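Local coordinates for protein sortase B (Streptococcus pyogenes, PDB 3PSQ) that takes part in pilus assembly as a class B sortase, probably joining pilus proteins through a thioester acyl-enzyme intermediate, at residues I133-I139 with I200-E206; S90-H96 with F184-C190; V36-V42 with E120-K126. Residue numbers count along the deposited sequence, not the author numbering.

How the contacts relate
Strand 36-41 comes first and is joined by its partner 120-126 after 77 intervening residues, closing contact 3. Within that loop runs 90-96, whose own partner, 184-190, comes only after contact 3 has closed, so contacts 2 and 3 cross. Contact 1 opens at 133-139, directly after contact 3 closes, and ends at the C terminus with 200-206; it is in series with contact 3 but crosses contact 2. All three belong to one mixed sheet, the beta barrel of the sortase fold. Ile133 N meets Phe121 O at 2.7 Å, joining contacts 1 and 3, while Gly203 N meets Val185 O at 2.8 Å, joining contacts 1 and 2. Phe121 and Leu187 pack contact 3 against contact 2 through the interior.

Contact 1 (I133-I139 with I200-E206); sequences INIFACI and IVIGQIE. With ZN (zinc ion), chain M.
At the apolar centre Ile202 (t, t) sets CG2 over the face of the Phe136 ring, 4.3 Å from its centroid in a CH-pi contact, 3.6 Å from Ala137 CB and 3.7 Å from Ile139 CD1, under helix 159-167. On the opposite face, with Ile133 and Cys138, Ile135 CG2 meets Val201 CG1 at 3.9 Å. Gly203, with no CB to clash with Ile133 CG2, brings CA 3.7 Å from Ile135 CA. The strands run antiparallel at 136°, Ile133-Ile205 to Ile135-Gly203, then Ala137-Ile202 to Ile139-Ile200. Asn134 and Gln204 exchange N-to-O hydrogen bonds (both 2.7 Å); Ile202 N donates to Ala137 O (3.1 Å), Ile139 N to Ile200 O (2.7 Å), Ile200 N to Ile139 O (3.1 Å). At the polar edge Asn134 ND2 donates to Glu206 OE1 (2.6 Å), which with OE2 chelates zinc (2.5 and 2.0 Å). Where the register shifts, Phe136 N (3.0 Å) and, weakly, Ala137 N (3.4 Å) share Ile202 O: a classic beta bulge in the beta barrel of the sortase fold.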
loop_
_atom_site.group_PDB
_atom_site.type_symbol
_atom_site.label_atom_id
_atom_site.label_comp_id
_atom_site.label_asym_id
_atom_site.label_seq_id
_atom_site.Cartn_x
_atom_site.Cartn_y
_atom_site.Cartn_z
ATOM N N ILE A 133 4.068 -8.766 6.040
ATOM C CA ILE A 133 2.903 -8.073 6.519
ATOM C C ILE A 133 1.766 -9.052 6.517
ATOM O O ILE A 133 1.558 -9.715 5.514
ATOM C CB ILE A 133 2.568 -6.863 5.590
ATOM C CG1 ILE A 133 3.676 -5.815 5.653
ATOM C CG2 ILE A 133 1.268 -6.251 5.957
ATOM C CD1 ILE A 133 4.836 -6.047 4.693
ATOM N N ASN A 134 1.031 -9.142 7.628
ATOM C CA ASN A 134 -0.123 -10.036 7.736
ATOM C C ASN A 134 -1.437 -9.285 7.386
ATOM O O ASN A 134 -1.845 -8.379 8.117
ATOM C CB ASN A 134 -0.236 -10.587 9.184
ATOM C CG ASN A 134 1.019 -11.329 9.646
ATOM O OD1 ASN A 134 1.423 -12.320 9.033
ATOM N ND2 ASN A 134 1.634 -10.856 10.729
ATOM N N ILE A 135 -2.105 -9.674 6.307
ATOM C CA ILE A 135 -3.306 -8.971 5.849
ATOM C C ILE A 135 -4.498 -9.237 6.763
ATOM O O ILE A 135 -4.773 -10.393 7.102
ATOM C CB ILE A 135 -3.677 -9.392 4.379
ATOM C CG1 ILE A 135 -2.486 -9.154 3.433
ATOM C CG2 ILE A 135 -4.981 -8.706 3.918
ATOM C CD1 ILE A 135 -2.656 -9.743 2.037
ATOM N N PHE A 136 -5.229 -8.203 7.165
ATOM C CA PHE A 136 -6.413 -8.459 7.984
ATOM C C PHE A 136 -7.693 -7.810 7.481
ATOM O O PHE A 136 -8.745 -8.120 7.993
ATOM C CB PHE A 136 -6.187 -8.100 9.463
ATOM C CG PHE A 136 -5.960 -6.638 9.716
ATOM C CD1 PHE A 136 -7.028 -5.786 9.939
ATOM C CD2 PHE A 136 -4.677 -6.121 9.738
ATOM C CE1 PHE A 136 -6.819 -4.422 10.165
ATOM C CE2 PHE A 136 -4.450 -4.758 9.976
ATOM C CZ PHE A 136 -5.513 -3.917 10.194
ATOM N N ALA A 137 -7.630 -6.925 6.485
ATOM C CA ALA A 137 -8.857 -6.291 5.981
ATOM C C ALA A 137 -8.775 -5.882 4.519
ATOM O O ALA A 137 -7.722 -5.468 4.034
ATOM C CB ALA A 137 -9.227 -5.076 6.834
ATOM N N CYS A 138 -9.911 -6.000 3.835
ATOM C CA CYS A 138 -10.131 -5.370 2.544
ATOM C C CYS A 138 -11.236 -4.350 2.717
ATOM O O CYS A 138 -12.350 -4.700 3.114
ATOM C CB CYS A 138 -10.592 -6.418 1.540
ATOM S SG CYS A 138 -10.734 -5.790 -0.134
ATOM N N ILE A 139 -10.948 -3.094 2.400
ATOM C CA ILE A 139 -11.848 -1.965 2.720
ATOM C C ILE A 139 -12.442 -1.302 1.469
ATOM O O ILE A 139 -11.749 -1.118 0.454
ATOM C CB ILE A 139 -11.043 -0.908 3.520
ATOM C CG1 ILE A 139 -10.558 -1.494 4.856
ATOM C CG2 ILE A 139 -11.795 0.421 3.676
ATOM C CD1 ILE A 139 -9.275 -0.877 5.377
ATOM N N ILE A 200 -8.857 -0.330 -0.195
ATOM C CA ILE A 200 -7.659 -0.451 0.628
ATOM C C ILE A 200 -7.522 -1.902 1.096
ATOM O O ILE A 200 -8.488 -2.474 1.611
ATOM C CB ILE A 200 -7.726 0.462 1.890
ATOM C CG1 ILE A 200 -7.957 1.925 1.489
ATOM C CG2 ILE A 200 -6.473 0.303 2.731
ATOM C CD1 ILE A 200 -8.096 2.907 2.644
ATOM N N VAL A 201 -6.339 -2.481 0.891
ATOM C CA VAL A 201 -5.925 -3.724 1.512
ATOM C C VAL A 201 -4.894 -3.382 2.590
ATOM O O VAL A 201 -3.822 -2.796 2.316
ATOM C CB VAL A 201 -5.295 -4.696 0.512
ATOM C CG1 VAL A 201 -4.703 -5.921 1.241
ATOM C CG2 VAL A 201 -6.330 -5.159 -0.531
ATOM N N ILE A 202 -5.239 -3.704 3.832
ATOM C CA ILE A 202 -4.376 -3.367 4.968
ATOM C C ILE A 202 -3.859 -4.611 5.709
ATOM O O ILE A 202 -4.585 -5.594 5.885
ATOM C CB ILE A 202 -5.081 -2.385 5.930
ATOM C CG1 ILE A 202 -4.216 -2.115 7.151
ATOM C CG2 ILE A 202 -6.379 -2.958 6.394
ATOM C CD1 ILE A 202 -4.583 -0.825 7.808
ATOM N N GLY A 203 -2.590 -4.578 6.102
ATOM C CA GLY A 203 -2.046 -5.623 6.943
ATOM C C GLY A 203 -1.246 -5.124 8.142
ATOM O O GLY A 203 -0.929 -3.932 8.252
ATOM N N GLN A 204 -0.889 -6.044 9.033
ATOM C CA GLN A 204 -0.013 -5.709 10.170
ATOM C C GLN A 204 1.382 -6.258 9.989
ATOM O O GLN A 204 1.534 -7.427 9.662
ATOM C CB GLN A 204 -0.603 -6.253 11.458
ATOM C CG GLN A 204 0.044 -5.760 12.724
ATOM C CD GLN A 204 -0.735 -6.261 13.935
ATOM O OE1 GLN A 204 -1.602 -5.568 14.467
ATOM N NE2 GLN A 204 -0.482 -7.501 14.320
ATOM N N ILE A 205 2.395 -5.427 10.180
ATOM C CA ILE A 205 3.776 -5.903 10.063
ATOM C C ILE A 205 4.071 -7.087 11.041
ATOM O O ILE A 205 3.829 -7.006 12.252
ATOM C CB ILE A 205 4.782 -4.782 10.301
ATOM C CG1 ILE A 205 4.533 -3.608 9.342
ATOM C CG2 ILE A 205 6.191 -5.296 10.133
ATOM C CD1 ILE A 205 5.458 -2.427 9.611
ATOM N N GLU A 206 4.558 -8.191 10.488
ATOM C CA GLU A 206 4.859 -9.388 11.249
ATOM C C GLU A 206 5.613 -9.043 12.519
ATOM O O GLU A 206 6.810 -8.740 12.456
ATOM C CB GLU A 206 5.703 -10.327 10.385
ATOM C CG GLU A 206 6.184 -11.600 11.089
ATOM C CD GLU A 206 5.036 -12.480 11.465
ATOM O OE1 GLU A 206 3.873 -11.975 11.494
ATOM O OE2 GLU A 206 5.289 -13.695 11.731
HETATM ZN ZN ZN M . 3.464 -14.291 12.420
HETATM O O HOH W 1 1.313 -9.195 12.995
HETATM O O HOH W 2 3.166 -14.878 10.333
HETATM O O HOH W 3 4.955 -13.663 14.160
#

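Contact 2 (S90-H96 with F184-C190); sequences SLIYAHH and FVALSTC. With ZN (zinc ion), chain L; ZN (zinc ion), chain R; ACY (acetic acid), chain H; EDO (1,2-ethanediol), chain E.
Parallel strands at 19°, axes 4.8 Å apart, pair Ser90 with Val185 through Tyr93 with Ser188. Ser90 N donates to Phe184 O (3.0 Å), Ala186 N to Ser90 O (2.8 Å), Ile92 N to Ala186 O (2.8 Å), Ser188 N to Ile92 O (2.9 Å) and Ala94 N to Ser188 O (3.0 Å). Ile92 (m, t) sets CB 4.0 Å from Leu187 CD2; on the other face small Ala186 leaves room for Leu91 (t, p) CD1, 3.9 Å from its CB. Tyr93 (t) donates from OH to O of an acetic acid, probably from the crystallisation liquor (very short, 2.5 Å). Thr189 OG1 (t) donates to Ala94 O (2.8 Å). Cys190 SG (p, 2.3 Å), His96 ND1 (t, 2.0 Å), Asp192 and water bind one zinc. His95 ND1 (m) and the acetic acid OXT bind another (both 1.9 Å), His95 NE2 bonding Asn57 O; His95 and Cys190 are the predicted catalytic pair. Antiparallel strand 197-205, carrying the predicted transition-state stabiliser Arg198, flanks 184-190; strand 76-77 flanks 89-93, and helix 96-102 follows.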
loop_
_atom_site.group_PDB
_atom_site.type_symbol
_atom_site.label_atom_id
_atom_site.label_comp_id
_atom_site.label_asym_id
_atom_site.label_seq_id
_atom_site.Cartn_x
_atom_site.Cartn_y
_atom_site.Cartn_z
ATOM N N SER A 90 1.906 2.936 7.152
ATOM C CA SER A 90 2.552 3.252 5.905
ATOM C C SER A 90 1.548 3.021 4.775
ATOM O O SER A 90 0.974 1.931 4.651
ATOM C CB SER A 90 3.807 2.412 5.737
ATOM O OG SER A 90 4.725 2.688 6.795
ATOM N N LEU A 91 1.322 4.075 3.983
ATOM C CA LEU A 91 0.353 4.054 2.886
ATOM C C LEU A 91 1.086 4.001 1.539
ATOM O O LEU A 91 1.898 4.900 1.171
ATOM C CB LEU A 91 -0.572 5.264 2.950
ATOM C CG LEU A 91 -1.646 5.348 1.855
ATOM C CD1 LEU A 91 -2.654 4.149 1.817
ATOM C CD2 LEU A 91 -2.348 6.676 1.963
ATOM N N ILE A 92 0.850 2.900 0.852
ATOM C CA ILE A 92 1.328 2.727 -0.511
ATOM C C ILE A 92 0.120 2.883 -1.455
ATOM O O ILE A 92 -0.899 2.190 -1.335
ATOM C CB ILE A 92 2.022 1.362 -0.714
ATOM C CG1 ILE A 92 3.251 1.272 0.203
ATOM C CG2 ILE A 92 2.401 1.175 -2.204
ATOM C CD1 ILE A 92 4.054 -0.032 0.121
ATOM N N TYR A 93 0.234 3.837 -2.361
ATOM C CA TYR A 93 -0.897 4.302 -3.136
ATOM C C TYR A 93 -0.552 4.288 -4.632
ATOM O O TYR A 93 0.639 4.305 -5.022
ATOM C CB TYR A 93 -1.262 5.750 -2.666
ATOM C CG TYR A 93 -2.580 6.231 -3.176
ATOM C CD1 TYR A 93 -3.761 5.844 -2.566
ATOM C CD2 TYR A 93 -2.643 7.048 -4.316
ATOM C CE1 TYR A 93 -5.002 6.244 -3.059
ATOM C CE2 TYR A 93 -3.874 7.461 -4.814
ATOM C CZ TYR A 93 -5.050 7.066 -4.185
ATOM O OH TYR A 93 -6.283 7.486 -4.678
ATOM N N ALA A 94 -1.589 4.185 -5.465
ATOM C CA ALA A 94 -1.459 4.419 -6.922
ATOM C C ALA A 94 -2.595 5.312 -7.369
ATOM O O ALA A 94 -3.724 5.119 -6.941
ATOM C CB ALA A 94 -1.441 3.091 -7.739
ATOM N N HIS A 95 -2.281 6.329 -8.172
ATOM C CA HIS A 95 -3.312 7.129 -8.808
ATOM C C HIS A 95 -4.054 6.313 -9.872
ATOM O O HIS A 95 -3.736 5.146 -10.134
ATOM C CB HIS A 95 -2.703 8.409 -9.413
ATOM C CG HIS A 95 -2.362 9.438 -8.382
ATOM N ND1 HIS A 95 -3.298 10.319 -7.877
ATOM C CD2 HIS A 95 -1.197 9.718 -7.749
ATOM C CE1 HIS A 95 -2.723 11.096 -6.978
ATOM N NE2 HIS A 95 -1.459 10.737 -6.867
ATOM N N HIS A 96 -5.063 6.924 -10.476
ATOM C CA HIS A 96 -5.964 6.182 -11.349
ATOM C C HIS A 96 -5.279 5.318 -12.402
ATOM O O HIS A 96 -5.595 4.125 -12.520
ATOM C CB HIS A 96 -6.972 7.151 -12.005
ATOM C CG HIS A 96 -7.714 6.575 -13.178
ATOM N ND1 HIS A 96 -8.832 5.784 -13.034
ATOM C CD2 HIS A 96 -7.534 6.729 -14.513
ATOM C CE1 HIS A 96 -9.305 5.458 -14.231
ATOM N NE2 HIS A 96 -8.531 6.017 -15.145
ATOM N N PHE A 184 1.347 -0.886 10.733
ATOM C CA PHE A 184 0.407 -1.248 9.672
ATOM C C PHE A 184 0.902 -0.796 8.306
ATOM O O PHE A 184 1.710 0.111 8.208
ATOM C CB PHE A 184 -0.952 -0.662 10.005
ATOM C CG PHE A 184 -1.488 -1.135 11.327
ATOM C CD1 PHE A 184 -2.238 -2.304 11.408
ATOM C CD2 PHE A 184 -1.217 -0.432 12.508
ATOM C CE1 PHE A 184 -2.716 -2.757 12.636
ATOM C CE2 PHE A 184 -1.714 -0.879 13.736
ATOM C CZ PHE A 184 -2.467 -2.048 13.788
ATOM N N VAL A 185 0.466 -1.488 7.265
ATOM C CA VAL A 185 0.804 -1.123 5.888
ATOM C C VAL A 185 -0.436 -1.326 5.044
ATOM O O VAL A 185 -1.097 -2.385 5.102
ATOM C CB VAL A 185 1.988 -1.916 5.269
ATOM C CG1 VAL A 185 2.272 -1.375 3.881
ATOM C CG2 VAL A 185 3.221 -1.759 6.066
ATOM N N ALA A 186 -0.764 -0.278 4.296
ATOM C CA ALA A 186 -1.951 -0.245 3.480
ATOM C C ALA A 186 -1.524 -0.070 2.019
ATOM O O ALA A 186 -0.559 0.643 1.717
ATOM C CB ALA A 186 -2.840 0.905 3.925
ATOM N N LEU A 187 -2.198 -0.788 1.139
ATOM C CA LEU A 187 -2.040 -0.643 -0.298
ATOM C C LEU A 187 -3.409 -0.213 -0.832
ATOM O O LEU A 187 -4.430 -0.816 -0.507
ATOM C CB LEU A 187 -1.652 -1.964 -0.966
ATOM C CG LEU A 187 -0.715 -2.941 -0.276
ATOM C CD1 LEU A 187 -0.804 -4.319 -1.009
ATOM C CD2 LEU A 187 0.700 -2.372 -0.272
ATOM N N SER A 188 -3.411 0.797 -1.691
ATOM C CA SER A 188 -4.656 1.433 -2.090
ATOM C C SER A 188 -4.627 2.035 -3.514
ATOM O O SER A 188 -3.585 2.511 -4.009
ATOM C CB SER A 188 -4.974 2.549 -1.085
ATOM O OG SER A 188 -6.283 3.050 -1.268
ATOM N N THR A 189 -5.801 2.049 -4.140
ATOM C CA THR A 189 -6.009 2.808 -5.331
ATOM C C THR A 189 -7.507 3.083 -5.493
ATOM O O THR A 189 -8.279 2.892 -4.555
ATOM C CB THR A 189 -5.352 2.133 -6.587
ATOM O OG1 THR A 189 -5.434 3.038 -7.690
ATOM C CG2 THR A 189 -5.999 0.802 -6.915
ATOM N N CYS A 190 -7.903 3.565 -6.672
ATOM C CA CYS A 190 -9.313 3.785 -6.958
ATOM C C CYS A 190 -10.085 2.483 -7.215
ATOM O O CYS A 190 -9.520 1.428 -7.468
ATOM C CB CYS A 190 -9.465 4.698 -8.165
ATOM S SG CYS A 190 -8.723 4.033 -9.670
HETATM ZN ZN ZN L . -9.713 5.328 -11.240
HETATM ZN ZN ZN R . -5.027 10.888 -8.551
HETATM C C ACY H . -6.515 8.751 -7.702
HETATM O O ACY H . -6.150 9.133 -6.540
HETATM O OXT ACY H . -6.165 9.347 -8.748
HETATM C CH3 ACY H . -7.335 7.492 -7.845
HETATM C C1 EDO E . -7.572 -0.763 -9.829
HETATM O O1 EDO E . -8.481 -0.574 -10.913
HETATM C C2 EDO E . -8.229 -1.608 -8.731
HETATM O O2 EDO E . -9.618 -1.273 -8.498
HETATM O O HOH W 4 4.041 0.998 8.757
HETATM O O HOH W 5 -10.370 7.377 -10.511
#

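Contact 3 (V36-V42 with E120-K126). With ZN (zinc ion), chain N; ACY (acetic acid), chain F.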
loop_
_atom_site.group_PDB
_atom_site.type_symbol
_atom_site.label_atom_id
_atom_site.label_comp_id
_atom_site.label_asym_id
_atom_site.label_seq_id
_atom_site.Cartn_x
_atom_site.Cartn_y
_atom_site.Cartn_z
ATOM N N VAL A 36 13.496 5.777 -5.456
ATOM C CA VAL A 36 13.257 4.335 -5.312
ATOM C C VAL A 36 13.664 3.887 -3.888
ATOM O O VAL A 36 14.763 4.186 -3.445
ATOM C CB VAL A 36 13.984 3.507 -6.415
ATOM C CG1 VAL A 36 13.805 1.995 -6.181
ATOM C CG2 VAL A 36 13.472 3.903 -7.861
ATOM N N MET A 37 12.777 3.203 -3.162
ATOM C CA MET A 37 13.101 2.912 -1.749
ATOM C C MET A 37 12.595 1.568 -1.209
ATOM O O MET A 37 12.837 1.244 -0.064
ATOM C CB MET A 37 12.659 4.064 -0.797
ATOM C CG MET A 37 11.317 4.656 -1.102
ATOM S SD MET A 37 9.908 3.551 -0.924
ATOM C CE MET A 37 10.050 3.020 0.822
ATOM N N ALA A 38 11.870 0.810 -2.007
ATOM C CA ALA A 38 11.427 -0.513 -1.566
ATOM C C ALA A 38 10.984 -1.405 -2.733
ATOM O O ALA A 38 10.795 -0.939 -3.844
ATOM C CB ALA A 38 10.311 -0.405 -0.545
ATOM N N TRP A 39 10.804 -2.694 -2.451
ATOM C CA TRP A 39 10.218 -3.618 -3.401
ATOM C C TRP A 39 9.038 -4.238 -2.715
ATOM O O TRP A 39 9.123 -4.610 -1.538
ATOM C CB TRP A 39 11.224 -4.701 -3.829
ATOM C CG TRP A 39 10.777 -5.468 -5.063
ATOM C CD1 TRP A 39 9.893 -6.510 -5.110
ATOM C CD2 TRP A 39 11.191 -5.236 -6.419
ATOM N NE1 TRP A 39 9.723 -6.928 -6.419
ATOM C CE2 TRP A 39 10.522 -6.167 -7.230
ATOM C CE3 TRP A 39 12.073 -4.326 -7.024
ATOM C CZ2 TRP A 39 10.699 -6.211 -8.610
ATOM C CZ3 TRP A 39 12.233 -4.354 -8.384
ATOM C CH2 TRP A 39 11.554 -5.292 -9.166
ATOM N N LEU A 40 7.934 -4.364 -3.445
ATOM C CA LEU A 40 6.702 -4.929 -2.914
ATOM C C LEU A 40 6.284 -6.189 -3.681
ATOM O O LEU A 40 6.253 -6.199 -4.913
ATOM C CB LEU A 40 5.595 -3.885 -2.996
ATOM C CG LEU A 40 4.164 -4.319 -2.726
ATOM C CD1 LEU A 40 3.914 -4.557 -1.234
ATOM C CD2 LEU A 40 3.155 -3.273 -3.271
ATOM N N THR A 41 5.937 -7.234 -2.947
ATOM C CA THR A 41 5.491 -8.489 -3.520
ATOM C C THR A 41 4.211 -8.921 -2.824
ATOM O O THR A 41 4.123 -8.894 -1.603
ATOM C CB THR A 41 6.591 -9.565 -3.422
ATOM O OG1 THR A 41 7.743 -9.121 -4.162
ATOM C CG2 THR A 41 6.133 -10.867 -4.050
ATOM N N VAL A 42 3.178 -9.243 -3.596
ATOM C CA VAL A 42 1.950 -9.769 -3.007
ATOM C C VAL A 42 1.655 -11.083 -3.716
ATOM O O VAL A 42 1.170 -11.100 -4.846
ATOM C CB VAL A 42 0.728 -8.828 -3.150
ATOM C CG1 VAL A 42 -0.518 -9.436 -2.434
ATOM C CG2 VAL A 42 1.045 -7.434 -2.623
ATOM N N GLU A 120 -0.758 -12.621 3.200
ATOM C CA GLU A 120 0.411 -11.841 3.497
ATOM C C GLU A 120 0.926 -11.091 2.249
ATOM O O GLU A 120 0.648 -11.463 1.111
ATOM C CB GLU A 120 1.496 -12.762 4.051
ATOM C CG GLU A 120 1.764 -13.931 3.120
ATOM C CD GLU A 120 2.745 -14.926 3.679
ATOM O OE1 GLU A 120 2.291 -15.828 4.426
ATOM O OE2 GLU A 120 3.952 -14.808 3.352
ATOM N N PHE A 121 1.692 -10.028 2.479
ATOM C CA PHE A 121 2.529 -9.503 1.435
ATOM C C PHE A 121 3.802 -9.101 2.090
ATOM O O PHE A 121 3.888 -9.061 3.325
ATOM C CB PHE A 121 1.857 -8.365 0.662
ATOM C CG PHE A 121 1.557 -7.118 1.474
ATOM C CD1 PHE A 121 2.499 -6.097 1.577
ATOM C CD2 PHE A 121 0.313 -6.944 2.054
ATOM C CE1 PHE A 121 2.196 -4.918 2.278
ATOM C CE2 PHE A 121 -0.016 -5.791 2.735
ATOM C CZ PHE A 121 0.927 -4.767 2.862
ATOM N N SER A 122 4.818 -8.835 1.292
ATOM C CA SER A 122 6.098 -8.573 1.886
ATOM C C SER A 122 6.805 -7.406 1.218
ATOM O O SER A 122 6.561 -7.115 0.047
ATOM C CB SER A 122 6.951 -9.840 1.792
ATOM O OG SER A 122 7.163 -10.192 0.443
ATOM N N ILE A 123 7.685 -6.745 1.960
ATOM C CA ILE A 123 8.356 -5.589 1.448
ATOM C C ILE A 123 9.837 -5.772 1.708
ATOM O O ILE A 123 10.208 -6.268 2.755
ATOM C CB ILE A 123 7.831 -4.295 2.126
ATOM C CG1 ILE A 123 6.480 -3.897 1.534
ATOM C CG2 ILE A 123 8.834 -3.143 2.008
ATOM C CD1 ILE A 123 5.702 -2.960 2.428
ATOM N N GLU A 124 10.679 -5.376 0.761
ATOM C CA GLU A 124 12.082 -5.296 1.028
ATOM C C GLU A 124 12.527 -3.851 0.886
ATOM O O GLU A 124 12.284 -3.217 -0.155
ATOM C CB GLU A 124 12.863 -6.168 0.056
ATOM C CG GLU A 124 14.365 -6.049 0.216
ATOM C CD GLU A 124 15.102 -7.178 -0.483
ATOM O OE1 GLU A 124 14.448 -8.069 -1.058
ATOM O OE2 GLU A 124 16.341 -7.194 -0.461
ATOM N N THR A 125 13.220 -3.346 1.905
ATOM C CA THR A 125 13.614 -1.959 1.908
ATOM C C THR A 125 14.903 -1.765 1.143
ATOM O O THR A 125 15.486 -2.727 0.642
ATOM C CB THR A 125 13.734 -1.376 3.337
ATOM O OG1 THR A 125 14.948 -1.835 3.933
ATOM C CG2 THR A 125 12.502 -1.753 4.190
ATOM N N LYS A 126 15.333 -0.516 1.039
ATOM C CA LYS A 126 16.538 -0.210 0.300
ATOM C C LYS A 126 17.801 -0.592 1.054
ATOM O O LYS A 126 18.872 -0.693 0.453
ATOM C CB LYS A 126 16.585 1.250 -0.129
ATOM C CG LYS A 126 16.664 2.271 0.973
ATOM C CD LYS A 126 17.046 3.624 0.378
ATOM C CE LYS A 126 16.751 4.730 1.347
ATOM N NZ LYS A 126 16.338 5.977 0.608
HETATM ZN ZN ZN N . 17.545 -8.565 -1.641
HETATM C C ACY F . 10.064 -8.814 -1.042
HETATM O O ACY F . 10.528 -8.929 -2.199
HETATM O OXT ACY F . 9.092 -8.073 -0.775
HETATM C CH3 ACY F . 10.697 -9.600 0.078
HETATM O O HOH W 6 17.580 -7.433 -3.596
#
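The two strands run antiparallel, 155° between their directions and 4.6 Å between their axes. Trp39-Glu124 and Thr41-Ser122 are the hydrogen-bonded pairs: Trp39 N donates to Glu124 O at 2.8 Å and Glu124 N to Trp39 O at 2.9 Å, while Thr41 N reaches Ser122 O at 3.1 Å and Ser122 N reaches Thr41 O at 3.0 Å. Ala38-Thr125 and Leu40-Ile123 are the non-hydrogen-bonded pairs, and their side chains share a face. There Leu40, chi1 t and chi2 p, drives CD1 to 3.5 Å from Phe121 CD1 and 3.8 Å from Ile123 CG1, branched and aromatic groups filling a buried layer; small Ala38 lets its CB sit 4.0 Å from Ile123 CG2. The opposite face is more polar. Trp39 NE1 and Thr41 OG1 both bond to Asp48, Ser122 OG donates to OXT of an acetic acid, probably from the crystallisation liquor (3.1 Å), and Glu124, salt-bridged to Lys22, binds a zinc ion through OE2 (2.2 Å). This is an antiparallel pair of the sortase-fold beta barrel. Strand 48-53 flanks 36-41, where Met37 and Ala38 form a classic beta bulge opposite Ile51; strand 130-142 flanks 120-125, and helix 22-32 packs on Trp39.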